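Local structure of beta-methylmalyl-CoA dehydratase (Chloroflexus aurantiacus, 4E3E) at residues Ile71-Thr76 with Tyr142-Met147; Gly93-Val98 with Ala272-Gly277; His252-Ala257 with Val338-Asp343; Pro282-Asp287 with Ala316-Pro321; Ala291-Leu296 with Leu310-Val315. The protein catalyses the reversible dehydration of (2R,3S)-beta-methylmalyl-CoA to mesaconyl-CoA, a step of the glyoxylate assimilation cycle. One frame throughout, in Å; residues are numbered along the deposited sequence. Where two conformers were deposited one is given.

Contact 1 of 5, residues Ile71-Thr76 with Tyr142-Met147; sequences IVFGKT and YIRWVM
F73 and Y142 have the nearest CA atoms (9.6 Å) of helix segment 71-76 and strand segment 142-147, whose axes pass 11.7 Å apart at a crossing angle of -46°, so side chains and one water fill most of the gap. R144 has CG between the backbone N and the carbonyl carbon (chi1 81°), then runs extended to NE. Its NH2 stands over one face of the F73 ring toward the rim, and F73 CE2 lies over the guanidinium, the planes 36° apart; R144 NH1 is 3.4 Å from F73 CZ. R144 NH2 donates to T76 OG1 at 3.0 Å, and T76 OG1 to a lone pair of F73 O, 2.8 Å away. One water accepts from R144 NE, donates to T76 OG1 and bonds to Y142 OH. One residue before F73, V72 CG1 touches Y142 CE2 at 3.8 Å. R144 NH1 also binds N87 OD1 of the probable substrate site. A long helix laid across an antiparallel sheet, here helix 65-80, is the hallmark of the hot-dog fold.

Contact 2 of 5, residues Gly93-Val98 with Ala272-Gly277; sequences GRFGAV and AAINSG
In the continuous antiparallel sheet of this double hot-dog chain, G93 and I274 pair where strand 84-95 meets strand 270-278, and the loop that follows holds G96, A97 and V98, probable substrate-binding residues. The strands run at 176°. G93 and I274 form a hydrogen-bonded pair closed in both directions: G93 N to I274 O at 3.0 Å, and I274 N to a lone pair of G93 O at 2.8 Å. R94 and A273 make the adjoining non-hydrogen-bonded pair. Next, F95 N reaches A272 O at 3.3 Å from above the carbonyl plane, and a water bridges A272 O to F95 O. The F95 ring, its CG anti to the carbonyl carbon (chi1 -71°), turns an edge to A272 O, 3.5 Å from F95 CD2, while F95 CE2 meets I274 CD1 at 4.1 Å. S65, another probable substrate-binding residue, also touches F95. A273 belongs with A272 to a classic beta bulge opposite T345, and the whole is the junction expected where two hot-dog halves share one sheet.

Contact 3 of 5, residues His252-Ala257 with Val338-Asp343; sequences HIISLA and VVLDFD
I254 and L340 form the dense centre where helix segment 252-257 rests on strand segment 338-343. The L340 side chain, with CG anti to the backbone N (chi1 -179°), rises from the strand and meets the helix with both methyls: L340 CD1 lies 3.7 Å from I254 CG1, and L340 CD2 is 3.7 Å from I254 CA. I254 also sends CG2 over one face of the F342 ring, 3.8 Å from the ring centroid and 17° off its normal, a CH-pi contact displaced toward the rim near F342 CZ and CE2. Toward the start of the strand, I253 CG2 touches both V339 CG2 (3.8 Å) and L340 CB (3.9 Å). V339 and L340 can both face A316 because the strand carries a classic beta bulge there. The axes approach to 9.0 Å at -73°, and helix 250-265 lying steeply across its sheet is the second central helix expected of a double hot-dog chain. Packing thins away from this line: A257 adds a single looser touch, its CB 4.1 Å from L340 CD2, and the helix side carrying H252, S255 and L256 turns to other partners. There S255 OG bonds to Y36 and H70, and H252 to Y40 and E217, while L256 packs on R223 of the second subunit. On the sheet face away from the helix, D341 forms a salt bridge with R313 and D343 one with R311.

Contact 4 of 5, residues Pro282-Asp287 with Ala316-Pro321; sequences PSFAGD and ATKDRP
K318 reaches across to D287 and P282, joining the end of strand 307-318 to the loop that precedes strand 288-300. From its CB the chain sets out with CG between the backbone N and the carbonyl carbon (chi1 57°), which starts it toward the loop. K318 CD then passes beside the carboxylate, 3.8 Å from D287 CG. K318 CE comes to 3.4 Å from D287 OD2 and 3.6 Å from P282 O. At the tip, K318 NZ makes a salt bridge to D287 OD2 at 2.8 Å and a longer hydrogen bond to P282 O at 3.2 Å, and it also lies near the plane of the F284 ring, at its edge by CD2. Residues F284 to D287 form a type II beta turn with glycine in its third position, closed by D287 N to F284 O. D287 OD2 grips the turn a second time, taking F284 N at 2.8 Å from the face opposite to that used by K318 NZ. An alanine at D287 would probably leave the K318 ammonium without its countercharge and the amide of F284 without this acceptor, so that the turn could shift. D287 OD1 faces D319 OD2, a like charge, and a water donating to both probably eases the repulsion. D319 OD1 also accepts from T288 N, while a second water links it to G286 O. The F284 ring has a cation-pi partner in R245, and D319 packs on H236 of the second subunit.

Contact 5 of 5, residues Ala291-Leu296 with Leu310-Val315; sequences AWSEIL and LRVRTV
W292, its CG between the backbone N and the carbonyl carbon (chi1 67°), lays one face of its indole on V315: V315 CB stands 3.9 Å from the centroid of the five-membered ring, a CH-pi contact displaced toward the rim, and V315 CG2 touches W292 CZ2 at 3.6 Å. F325 meets the indole edge-to-face, and W292 NE1 donates to P326 O. A second flat group, the R313 guanidinium, has L296 CD1 over one face, 3.9 Å from R313 NH2. The antiparallel backbones of hairpin 288-300/307-318 run at 160°. W292-V315 and E294-R313 are each bonded in both directions, V315 N to W292 O at 2.8 Å; L296 N to R311 O is weak. On the side carrying S293, T314 and V312, S293 OG and T314 OG1 share a hydrogen bond of 2.7 Å, and these hydroxyls also bond to H207 and Y344 respectively. An alanine at W292 would probably open a gap over V315 and leave P326 O without its indole donor. The chemistry implies a hairpin held within itself by main-chain bonds, apolar contacts and a hydroxyl pair, and by arginine salt bridges to the neighbouring strand (D341, D343) and to D167.

Overall arrangement
One antiparallel sheet runs through all five contacts, and two helices lie on it. Contacts 1 and 3 are the two helix-on-sheet layers, their centres 16 Å apart, and contact 2 lies between them in the sheet: Y142 CB touches G93 CA at 3.5 Å, and N275 N probably bonds to D343 O at 2.8 Å. Contact 5 continues the sheet beyond contact 3, through a probable bond of T314 N to F342 O (2.8 Å). Contact 4 follows contact 5 on strand 307-318, its centre 10 Å from that of contact 3. Contact 2 holds three probable substrate-binding residues, contact 1 adjoins N87, and the I254 side chain of contact 3 is about 8 Å from those of N87 and D64; contact 5 lies away.

Contact 1 of 5, residues Ile71-Thr76 with Tyr142-Met147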
# COMPACT_ATOMS: atom_id res chain seq x y z
N ILE A 71 -7.04 9.15 11.33
CA ILE A 71 -6.73 10.37 10.60
C ILE A 71 -6.93 11.63 11.46
O ILE A 71 -6.04 12.49 11.52
CB ILE A 71 -7.48 10.43 9.25
CG1 ILE A 71 -6.85 9.39 8.30
CG2 ILE A 71 -7.40 11.84 8.64
CD1 ILE A 71 -7.63 9.15 7.03
N VAL A 72 -8.09 11.73 12.14
CA VAL A 72 -8.37 12.83 13.08
C VAL A 72 -7.29 12.86 14.18
O VAL A 72 -6.67 13.91 14.45
CB VAL A 72 -9.80 12.73 13.65
CG1 VAL A 72 -9.99 13.68 14.84
CG2 VAL A 72 -10.83 13.08 12.56
N PHE A 73 -7.04 11.70 14.78
CA PHE A 73 -5.98 11.56 15.80
C PHE A 73 -4.62 11.97 15.27
O PHE A 73 -3.91 12.77 15.91
CB PHE A 73 -5.97 10.12 16.34
CG PHE A 73 -4.96 9.87 17.44
CD1 PHE A 73 -3.60 9.72 17.17
CD2 PHE A 73 -5.39 9.70 18.76
CE1 PHE A 73 -2.69 9.43 18.20
CE2 PHE A 73 -4.49 9.41 19.78
CZ PHE A 73 -3.13 9.28 19.50
N GLY A 74 -4.24 11.45 14.11
CA GLY A 74 -2.94 11.77 13.50
C GLY A 74 -2.67 13.26 13.34
O GLY A 74 -1.57 13.72 13.61
N LYS A 75 -3.67 14.02 12.88
CA LYS A 75 -3.54 15.47 12.75
C LYS A 75 -3.15 16.18 14.04
O LYS A 75 -2.50 17.23 14.00
CB LYS A 75 -4.85 16.11 12.27
CG LYS A 75 -5.47 15.48 11.06
CD LYS A 75 -4.60 15.67 9.87
CE LYS A 75 -4.27 14.35 9.19
NZ LYS A 75 -3.24 14.82 8.23
N THR A 76 -3.57 15.62 15.18
CA THR A 76 -3.36 16.26 16.48
C THR A 76 -1.97 15.96 17.01
O THR A 76 -1.45 16.67 17.88
CB THR A 76 -4.39 15.81 17.55
OG1 THR A 76 -4.06 14.49 18.06
CG2 THR A 76 -5.79 15.84 17.01
N TYR A 142 -13.86 13.62 20.47
CA TYR A 142 -13.48 12.76 21.59
C TYR A 142 -12.58 13.54 22.54
O TYR A 142 -12.09 14.63 22.21
CB TYR A 142 -12.76 11.48 21.11
CG TYR A 142 -11.47 11.75 20.37
CD1 TYR A 142 -10.29 12.01 21.06
CD2 TYR A 142 -11.44 11.76 18.97
CE1 TYR A 142 -9.10 12.29 20.39
CE2 TYR A 142 -10.26 12.04 18.29
CZ TYR A 142 -9.09 12.30 19.01
OH TYR A 142 -7.92 12.58 18.35
N ILE A 143 -12.39 12.98 23.73
CA ILE A 143 -11.45 13.51 24.69
C ILE A 143 -10.34 12.48 24.81
O ILE A 143 -10.60 11.28 24.83
CB ILE A 143 -12.12 13.73 26.06
CG1 ILE A 143 -13.13 14.89 25.97
CG2 ILE A 143 -11.09 13.98 27.16
CD1 ILE A 143 -14.15 14.85 27.08
N ARG A 144 -9.10 12.94 24.87
CA ARG A 144 -8.02 12.04 25.22
C ARG A 144 -7.10 12.78 26.17
O ARG A 144 -7.11 14.02 26.22
CB ARG A 144 -7.28 11.51 23.97
CG ARG A 144 -6.23 12.42 23.32
CD ARG A 144 -5.51 11.66 22.23
NE ARG A 144 -4.67 12.47 21.34
CZ ARG A 144 -3.34 12.36 21.25
NH1 ARG A 144 -2.67 11.47 22.00
NH2 ARG A 144 -2.68 13.13 20.38
N TRP A 145 -6.33 12.02 26.94
CA TRP A 145 -5.34 12.63 27.80
C TRP A 145 -4.04 11.92 27.67
O TRP A 145 -4.00 10.71 27.46
CB TRP A 145 -5.82 12.80 29.25
CG TRP A 145 -6.30 11.56 29.96
CD1 TRP A 145 -5.64 10.86 30.97
CD2 TRP A 145 -7.58 10.85 29.78
NE1 TRP A 145 -6.39 9.79 31.40
CE2 TRP A 145 -7.56 9.72 30.73
CE3 TRP A 145 -8.69 11.02 28.95
CZ2 TRP A 145 -8.62 8.82 30.83
CZ3 TRP A 145 -9.75 10.10 29.06
CH2 TRP A 145 -9.71 9.03 29.97
N VAL A 146 -2.96 12.69 27.73
CA VAL A 146 -1.61 12.23 27.42
C VAL A 146 -0.63 12.71 28.49
O VAL A 146 -0.79 13.80 29.05
CB VAL A 146 -1.11 12.74 26.04
CG1 VAL A 146 -1.82 12.03 24.91
CG2 VAL A 146 -1.35 14.23 25.88
N MSE A 147 0.37 11.90 28.77
CA MSE A 147 1.43 12.29 29.68
C MSE A 147 2.50 12.90 28.83
O MSE A 147 3.06 12.22 27.96
CB MSE A 147 1.95 11.05 30.38
CG MSE A 147 2.98 11.53 31.40
SE MSE A 147 3.59 9.95 32.36
CE MSE A 147 2.16 9.84 33.72
O HOH W 1 -6.33 14.22 19.86

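Contact 2 of 5, residues Gly93-Val98 with Ala272-Gly277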
# COMPACT_ATOMS: atom_id res chain seq x y z
N GLY A 93 -16.00 9.57 22.81
CA GLY A 93 -15.70 9.51 21.37
C GLY A 93 -16.97 9.27 20.59
O GLY A 93 -17.40 8.12 20.46
N ARG A 94 -17.59 10.34 20.09
CA ARG A 94 -18.87 10.26 19.38
C ARG A 94 -18.66 10.44 17.87
O ARG A 94 -18.16 11.48 17.45
CB ARG A 94 -19.82 11.35 19.90
CG ARG A 94 -21.20 11.36 19.24
CD ARG A 94 -22.01 12.57 19.67
NE ARG A 94 -21.39 13.81 19.22
CZ ARG A 94 -21.62 14.39 18.05
NH1 ARG A 94 -22.46 13.83 17.18
NH2 ARG A 94 -21.01 15.53 17.74
N PHE A 95 -19.04 9.43 17.08
CA PHE A 95 -19.01 9.56 15.61
C PHE A 95 -20.24 10.35 15.16
O PHE A 95 -21.32 10.14 15.69
CB PHE A 95 -18.88 8.19 14.92
CG PHE A 95 -17.50 7.58 15.10
CD1 PHE A 95 -16.47 7.87 14.19
CD2 PHE A 95 -17.22 6.76 16.19
CE1 PHE A 95 -15.18 7.34 14.38
CE2 PHE A 95 -15.94 6.22 16.37
CZ PHE A 95 -14.92 6.52 15.47
N GLY A 96 -20.05 11.28 14.24
CA GLY A 96 -21.12 12.21 13.84
C GLY A 96 -21.55 11.90 12.42
O GLY A 96 -22.01 10.80 12.13
N ALA A 97 -21.41 12.86 11.51
CA ALA A 97 -21.76 12.62 10.11
C ALA A 97 -20.89 11.52 9.48
O ALA A 97 -19.70 11.38 9.80
CB ALA A 97 -21.66 13.91 9.30
N VAL A 98 -21.51 10.74 8.61
CA VAL A 98 -20.81 9.73 7.81
C VAL A 98 -19.74 10.40 6.94
O VAL A 98 -19.95 11.50 6.40
CB VAL A 98 -21.81 8.96 6.91
CG1 VAL A 98 -21.11 7.93 6.04
CG2 VAL A 98 -22.85 8.28 7.77
N ALA A 272 -20.00 3.19 16.54
CA ALA A 272 -20.70 4.45 16.69
C ALA A 272 -20.12 5.32 17.81
O ALA A 272 -20.35 6.54 17.84
CB ALA A 272 -22.18 4.21 16.91
N ALA A 273 -19.37 4.71 18.73
CA ALA A 273 -18.74 5.44 19.80
C ALA A 273 -17.55 4.70 20.36
O ALA A 273 -17.51 3.47 20.34
CB ALA A 273 -19.74 5.70 20.94
N ILE A 274 -16.59 5.46 20.86
CA ILE A 274 -15.50 4.93 21.69
C ILE A 274 -15.69 5.45 23.12
O ILE A 274 -15.71 6.66 23.34
CB ILE A 274 -14.12 5.34 21.14
CG1 ILE A 274 -13.91 4.71 19.76
CG2 ILE A 274 -13.02 4.90 22.11
CD1 ILE A 274 -12.85 5.39 18.92
N ASN A 275 -15.81 4.53 24.07
CA ASN A 275 -16.08 4.88 25.48
C ASN A 275 -14.81 4.99 26.30
O ASN A 275 -14.67 5.89 27.14
CB ASN A 275 -17.02 3.83 26.09
CG ASN A 275 -18.25 3.60 25.24
OD1 ASN A 275 -18.58 2.46 24.87
ND2 ASN A 275 -18.93 4.68 24.90
N SER A 276 -13.88 4.07 26.07
CA SER A 276 -12.57 4.17 26.70
C SER A 276 -11.62 3.27 25.96
O SER A 276 -12.05 2.41 25.17
CB SER A 276 -12.63 3.84 28.19
OG SER A 276 -12.84 2.46 28.38
N GLY A 277 -10.33 3.46 26.20
CA GLY A 277 -9.29 2.74 25.49
C GLY A 277 -8.03 2.91 26.29
O GLY A 277 -7.63 4.03 26.62
O HOH W 2 -22.42 8.00 17.07

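Contact 3 of 5, residues His252-Ala257 with Val338-Asp343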
# COMPACT_ATOMS: atom_id res chain seq x y z
N HIS A 252 -3.08 1.25 15.78
CA HIS A 252 -2.88 0.10 14.88
C HIS A 252 -3.41 -1.15 15.55
O HIS A 252 -4.05 -1.98 14.90
CB HIS A 252 -1.40 -0.05 14.54
CG HIS A 252 -1.10 -1.05 13.42
ND1 HIS A 252 -1.37 -0.79 12.13
CD2 HIS A 252 -0.46 -2.30 13.45
CE1 HIS A 252 -0.98 -1.84 11.37
NE2 HIS A 252 -0.41 -2.76 12.18
N ILE A 253 -3.18 -1.28 16.85
CA ILE A 253 -3.71 -2.42 17.61
C ILE A 253 -5.23 -2.41 17.69
O ILE A 253 -5.88 -3.45 17.57
CB ILE A 253 -3.08 -2.50 19.02
CG1 ILE A 253 -1.55 -2.43 18.89
CG2 ILE A 253 -3.54 -3.74 19.77
CD1 ILE A 253 -0.96 -3.48 17.96
N ILE A 254 -5.80 -1.22 17.86
CA ILE A 254 -7.26 -1.07 17.86
C ILE A 254 -7.82 -1.59 16.52
O ILE A 254 -8.82 -2.34 16.48
CB ILE A 254 -7.70 0.38 18.12
CG1 ILE A 254 -7.34 0.81 19.56
CG2 ILE A 254 -9.20 0.54 17.91
CD1 ILE A 254 -7.43 2.31 19.82
N SER A 255 -7.18 -1.19 15.43
CA SER A 255 -7.68 -1.54 14.11
C SER A 255 -7.53 -3.03 13.79
O SER A 255 -8.41 -3.63 13.14
CB SER A 255 -7.02 -0.64 13.06
OG SER A 255 -7.76 0.57 12.93
N LEU A 256 -6.45 -3.64 14.25
CA LEU A 256 -6.31 -5.07 14.13
C LEU A 256 -7.38 -5.83 14.94
O LEU A 256 -8.01 -6.77 14.43
CB LEU A 256 -4.89 -5.52 14.59
CG LEU A 256 -3.72 -5.19 13.64
CD1 LEU A 256 -2.38 -5.41 14.32
CD2 LEU A 256 -3.77 -6.01 12.35
N ALA A 257 -7.58 -5.42 16.20
CA ALA A 257 -8.57 -6.05 17.07
C ALA A 257 -9.96 -5.99 16.44
O ALA A 257 -10.70 -6.98 16.44
CB ALA A 257 -8.58 -5.41 18.46
N VAL A 338 -1.65 -8.58 27.89
CA VAL A 338 -2.70 -7.68 27.38
C VAL A 338 -2.12 -6.34 26.91
O VAL A 338 -1.41 -5.65 27.67
CB VAL A 338 -3.81 -7.44 28.43
CG1 VAL A 338 -4.82 -6.42 27.92
CG2 VAL A 338 -4.51 -8.75 28.78
N VAL A 339 -2.44 -5.95 25.67
CA VAL A 339 -1.88 -4.73 25.06
C VAL A 339 -2.94 -3.67 24.82
O VAL A 339 -2.62 -2.48 24.66
CB VAL A 339 -1.09 -5.01 23.75
CG1 VAL A 339 0.17 -5.85 24.05
CG2 VAL A 339 -1.98 -5.64 22.68
N LEU A 340 -4.20 -4.09 24.81
CA LEU A 340 -5.31 -3.18 24.52
C LEU A 340 -6.53 -3.57 25.32
O LEU A 340 -6.90 -4.75 25.35
CB LEU A 340 -5.67 -3.24 23.04
CG LEU A 340 -6.82 -2.30 22.64
CD1 LEU A 340 -6.35 -0.85 22.76
CD2 LEU A 340 -7.35 -2.62 21.24
N ASP A 341 -7.15 -2.59 25.97
CA ASP A 341 -8.47 -2.76 26.58
C ASP A 341 -9.35 -1.68 25.98
O ASP A 341 -9.24 -0.51 26.35
CB ASP A 341 -8.36 -2.61 28.11
CG ASP A 341 -9.70 -2.79 28.82
OD1 ASP A 341 -10.74 -2.98 28.13
OD2 ASP A 341 -9.72 -2.72 30.06
N PHE A 342 -10.22 -2.07 25.05
CA PHE A 342 -10.94 -1.12 24.19
C PHE A 342 -12.44 -1.29 24.42
O PHE A 342 -12.97 -2.38 24.24
CB PHE A 342 -10.57 -1.39 22.72
CG PHE A 342 -11.14 -0.40 21.72
CD1 PHE A 342 -10.89 0.97 21.83
CD2 PHE A 342 -11.90 -0.85 20.63
CE1 PHE A 342 -11.43 1.87 20.90
CE2 PHE A 342 -12.44 0.05 19.69
CZ PHE A 342 -12.19 1.41 19.84
N ASP A 343 -13.12 -0.21 24.81
CA ASP A 343 -14.52 -0.26 25.22
C ASP A 343 -15.25 0.69 24.28
O ASP A 343 -14.98 1.89 24.26
CB ASP A 343 -14.60 0.18 26.71
CG ASP A 343 -16.02 0.49 27.21
OD1 ASP A 343 -17.05 0.45 26.47
OD2 ASP A 343 -16.11 0.81 28.41

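Contact 4 of 5, residues Pro282-Asp287 with Ala316-Pro321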
# COMPACT_ATOMS: atom_id res chain seq x y z
N PRO A 282 3.09 -1.99 25.61
CA PRO A 282 3.53 -1.65 24.26
C PRO A 282 3.52 -2.89 23.35
O PRO A 282 3.65 -4.02 23.82
CB PRO A 282 4.96 -1.13 24.48
CG PRO A 282 5.44 -1.89 25.68
CD PRO A 282 4.23 -2.03 26.56
N SER A 283 3.35 -2.66 22.06
CA SER A 283 3.32 -3.70 21.04
C SER A 283 4.46 -3.41 20.08
O SER A 283 4.81 -2.24 19.87
CB SER A 283 2.01 -3.61 20.26
OG SER A 283 0.92 -4.07 21.03
N PHE A 284 5.02 -4.46 19.48
CA PHE A 284 6.23 -4.35 18.67
C PHE A 284 6.09 -5.23 17.44
O PHE A 284 5.32 -6.20 17.47
CB PHE A 284 7.42 -4.83 19.48
CG PHE A 284 7.59 -4.11 20.79
CD1 PHE A 284 8.14 -2.83 20.83
CD2 PHE A 284 7.17 -4.70 21.99
CE1 PHE A 284 8.29 -2.16 22.03
CE2 PHE A 284 7.31 -4.03 23.19
CZ PHE A 284 7.88 -2.75 23.21
N ALA A 285 6.81 -4.90 16.36
CA ALA A 285 6.90 -5.77 15.19
C ALA A 285 7.39 -7.12 15.66
O ALA A 285 8.24 -7.17 16.55
CB ALA A 285 7.85 -5.21 14.15
N GLY A 286 6.81 -8.20 15.12
CA GLY A 286 7.14 -9.54 15.61
C GLY A 286 6.17 -10.10 16.65
O GLY A 286 6.17 -11.30 16.94
N ASP A 287 5.38 -9.22 17.26
CA ASP A 287 4.32 -9.66 18.14
C ASP A 287 3.15 -10.18 17.33
O ASP A 287 2.77 -9.58 16.31
CB ASP A 287 3.85 -8.52 19.04
CG ASP A 287 4.88 -8.14 20.11
OD1 ASP A 287 5.80 -8.94 20.41
OD2 ASP A 287 4.77 -7.03 20.68
N ALA A 316 -7.07 -6.99 23.32
CA ALA A 316 -6.04 -7.57 22.46
C ALA A 316 -4.88 -8.07 23.31
O ALA A 316 -4.48 -7.42 24.29
CB ALA A 316 -5.55 -6.59 21.40
N THR A 317 -4.34 -9.20 22.92
CA THR A 317 -3.21 -9.78 23.62
C THR A 317 -2.13 -10.11 22.63
O THR A 317 -2.38 -10.23 21.47
CB THR A 317 -3.60 -11.06 24.36
OG1 THR A 317 -4.14 -12.00 23.46
CG2 THR A 317 -4.61 -10.77 25.38
N LYS A 318 -0.92 -10.27 23.11
CA LYS A 318 0.14 -10.71 22.25
C LYS A 318 0.53 -12.12 22.57
O LYS A 318 0.66 -12.47 23.71
CB LYS A 318 1.35 -9.79 22.28
CG LYS A 318 1.96 -9.56 23.64
CD LYS A 318 3.39 -9.09 23.51
CE LYS A 318 3.45 -7.61 23.71
NZ LYS A 318 4.77 -7.02 23.43
N ASP A 319 0.67 -12.92 21.54
CA ASP A 319 1.18 -14.24 21.67
C ASP A 319 0.38 -15.02 22.68
O ASP A 319 0.93 -15.65 23.54
CB ASP A 319 2.65 -14.20 22.05
CG ASP A 319 3.49 -13.46 21.05
OD1 ASP A 319 3.08 -13.25 19.92
OD2 ASP A 319 4.59 -13.08 21.40
N ARG A 320 -0.93 -14.94 22.57
CA ARG A 320 -1.92 -15.44 23.55
C ARG A 320 -1.41 -16.49 24.55
O ARG A 320 -0.94 -17.56 24.15
CB ARG A 320 -3.19 -15.94 22.85
CG ARG A 320 -3.17 -17.40 22.41
CD ARG A 320 -4.60 -17.91 22.30
NE ARG A 320 -5.48 -17.18 23.20
CZ ARG A 320 -6.80 -17.37 23.27
NH1 ARG A 320 -7.38 -18.27 22.49
NH2 ARG A 320 -7.53 -16.66 24.13
N PRO A 321 -1.50 -16.17 25.86
CA PRO A 321 -1.08 -17.12 26.90
C PRO A 321 -2.05 -18.29 27.08
O PRO A 321 -3.06 -18.38 26.35
CB PRO A 321 -1.02 -16.25 28.16
CG PRO A 321 -2.01 -15.17 27.92
CD PRO A 321 -1.97 -14.89 26.44
O HOH W 3 4.66 -13.59 17.51
O HOH W 4 6.53 -11.57 20.57

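Contact 5 of 5, residues Ala291-Leu296 with Leu310-Val315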
# COMPACT_ATOMS: atom_id res chain seq x y z
N ALA A 291 -7.37 -11.43 19.78
CA ALA A 291 -8.40 -10.61 20.40
C ALA A 291 -9.53 -11.48 20.95
O ALA A 291 -9.81 -12.57 20.44
CB ALA A 291 -8.94 -9.58 19.40
N TRP A 292 -10.15 -10.98 22.02
CA TRP A 292 -11.43 -11.50 22.49
C TRP A 292 -12.32 -10.38 22.93
O TRP A 292 -11.85 -9.29 23.29
CB TRP A 292 -11.23 -12.56 23.58
CG TRP A 292 -10.67 -12.02 24.88
CD1 TRP A 292 -9.33 -11.92 25.25
CD2 TRP A 292 -11.43 -11.50 26.02
NE1 TRP A 292 -9.21 -11.39 26.52
CE2 TRP A 292 -10.44 -11.11 27.03
CE3 TRP A 292 -12.78 -11.32 26.29
CZ2 TRP A 292 -10.81 -10.58 28.25
CZ3 TRP A 292 -13.14 -10.78 27.53
CH2 TRP A 292 -12.18 -10.42 28.48
N SER A 293 -13.63 -10.61 22.89
CA SER A 293 -14.59 -9.56 23.25
C SER A 293 -15.60 -10.02 24.29
O SER A 293 -15.92 -11.21 24.38
CB SER A 293 -15.32 -9.02 22.02
OG SER A 293 -14.38 -8.46 21.11
N GLU A 294 -16.09 -9.06 25.06
CA GLU A 294 -17.20 -9.31 25.98
C GLU A 294 -18.35 -8.38 25.60
O GLU A 294 -18.10 -7.21 25.27
CB GLU A 294 -16.77 -9.04 27.41
CG GLU A 294 -17.89 -9.17 28.43
CD GLU A 294 -17.41 -8.98 29.85
OE1 GLU A 294 -16.20 -8.79 30.05
OE2 GLU A 294 -18.26 -9.02 30.76
N ILE A 295 -19.58 -8.88 25.63
CA ILE A 295 -20.73 -8.00 25.49
C ILE A 295 -21.00 -7.40 26.88
O ILE A 295 -21.54 -8.08 27.77
CB ILE A 295 -22.00 -8.72 24.96
CG1 ILE A 295 -21.71 -9.51 23.66
CG2 ILE A 295 -23.16 -7.72 24.79
CD1 ILE A 295 -21.15 -8.69 22.50
N LEU A 296 -20.58 -6.14 27.08
CA LEU A 296 -20.78 -5.43 28.35
C LEU A 296 -22.24 -5.07 28.58
O LEU A 296 -22.73 -5.12 29.71
CB LEU A 296 -19.95 -4.15 28.40
CG LEU A 296 -18.43 -4.34 28.34
CD1 LEU A 296 -17.73 -2.99 28.33
CD2 LEU A 296 -17.95 -5.23 29.48
N LEU A 310 -24.71 -2.42 20.93
CA LEU A 310 -24.02 -3.27 21.90
C LEU A 310 -22.81 -2.52 22.39
O LEU A 310 -22.06 -1.93 21.60
CB LEU A 310 -23.58 -4.59 21.29
CG LEU A 310 -24.63 -5.57 20.74
CD1 LEU A 310 -23.94 -6.67 19.94
CD2 LEU A 310 -25.49 -6.16 21.85
N ARG A 311 -22.63 -2.51 23.71
CA ARG A 311 -21.41 -1.98 24.28
C ARG A 311 -20.47 -3.17 24.40
O ARG A 311 -20.81 -4.18 25.02
CB ARG A 311 -21.65 -1.33 25.65
CG ARG A 311 -20.39 -0.67 26.22
CD ARG A 311 -20.64 -0.00 27.57
NE ARG A 311 -19.45 0.73 28.03
CZ ARG A 311 -19.44 1.59 29.04
NH1 ARG A 311 -20.55 1.85 29.73
NH2 ARG A 311 -18.31 2.20 29.38
N VAL A 312 -19.30 -3.04 23.77
CA VAL A 312 -18.37 -4.15 23.64
C VAL A 312 -17.03 -3.77 24.25
O VAL A 312 -16.57 -2.64 24.07
CB VAL A 312 -18.16 -4.53 22.15
CG1 VAL A 312 -17.17 -5.69 21.98
CG2 VAL A 312 -19.50 -4.84 21.47
N ARG A 313 -16.44 -4.70 24.99
CA ARG A 313 -15.03 -4.61 25.33
C ARG A 313 -14.27 -5.60 24.46
O ARG A 313 -14.54 -6.80 24.51
CB ARG A 313 -14.76 -4.95 26.80
CG ARG A 313 -13.29 -4.80 27.20
CD ARG A 313 -12.96 -5.31 28.62
NE ARG A 313 -13.88 -4.80 29.64
CZ ARG A 313 -13.94 -3.54 30.06
NH1 ARG A 313 -13.12 -2.61 29.58
NH2 ARG A 313 -14.85 -3.21 30.98
N THR A 314 -13.32 -5.10 23.66
CA THR A 314 -12.39 -6.00 22.98
C THR A 314 -11.02 -5.86 23.62
O THR A 314 -10.50 -4.75 23.77
CB THR A 314 -12.34 -5.76 21.48
OG1 THR A 314 -13.68 -5.89 20.93
CG2 THR A 314 -11.41 -6.75 20.80
N VAL A 315 -10.45 -6.99 24.00
CA VAL A 315 -9.14 -7.02 24.63
C VAL A 315 -8.17 -7.67 23.64
O VAL A 315 -8.44 -8.78 23.16
CB VAL A 315 -9.20 -7.87 25.92
CG1 VAL A 315 -7.82 -7.99 26.55
CG2 VAL A 315 -10.18 -7.26 26.91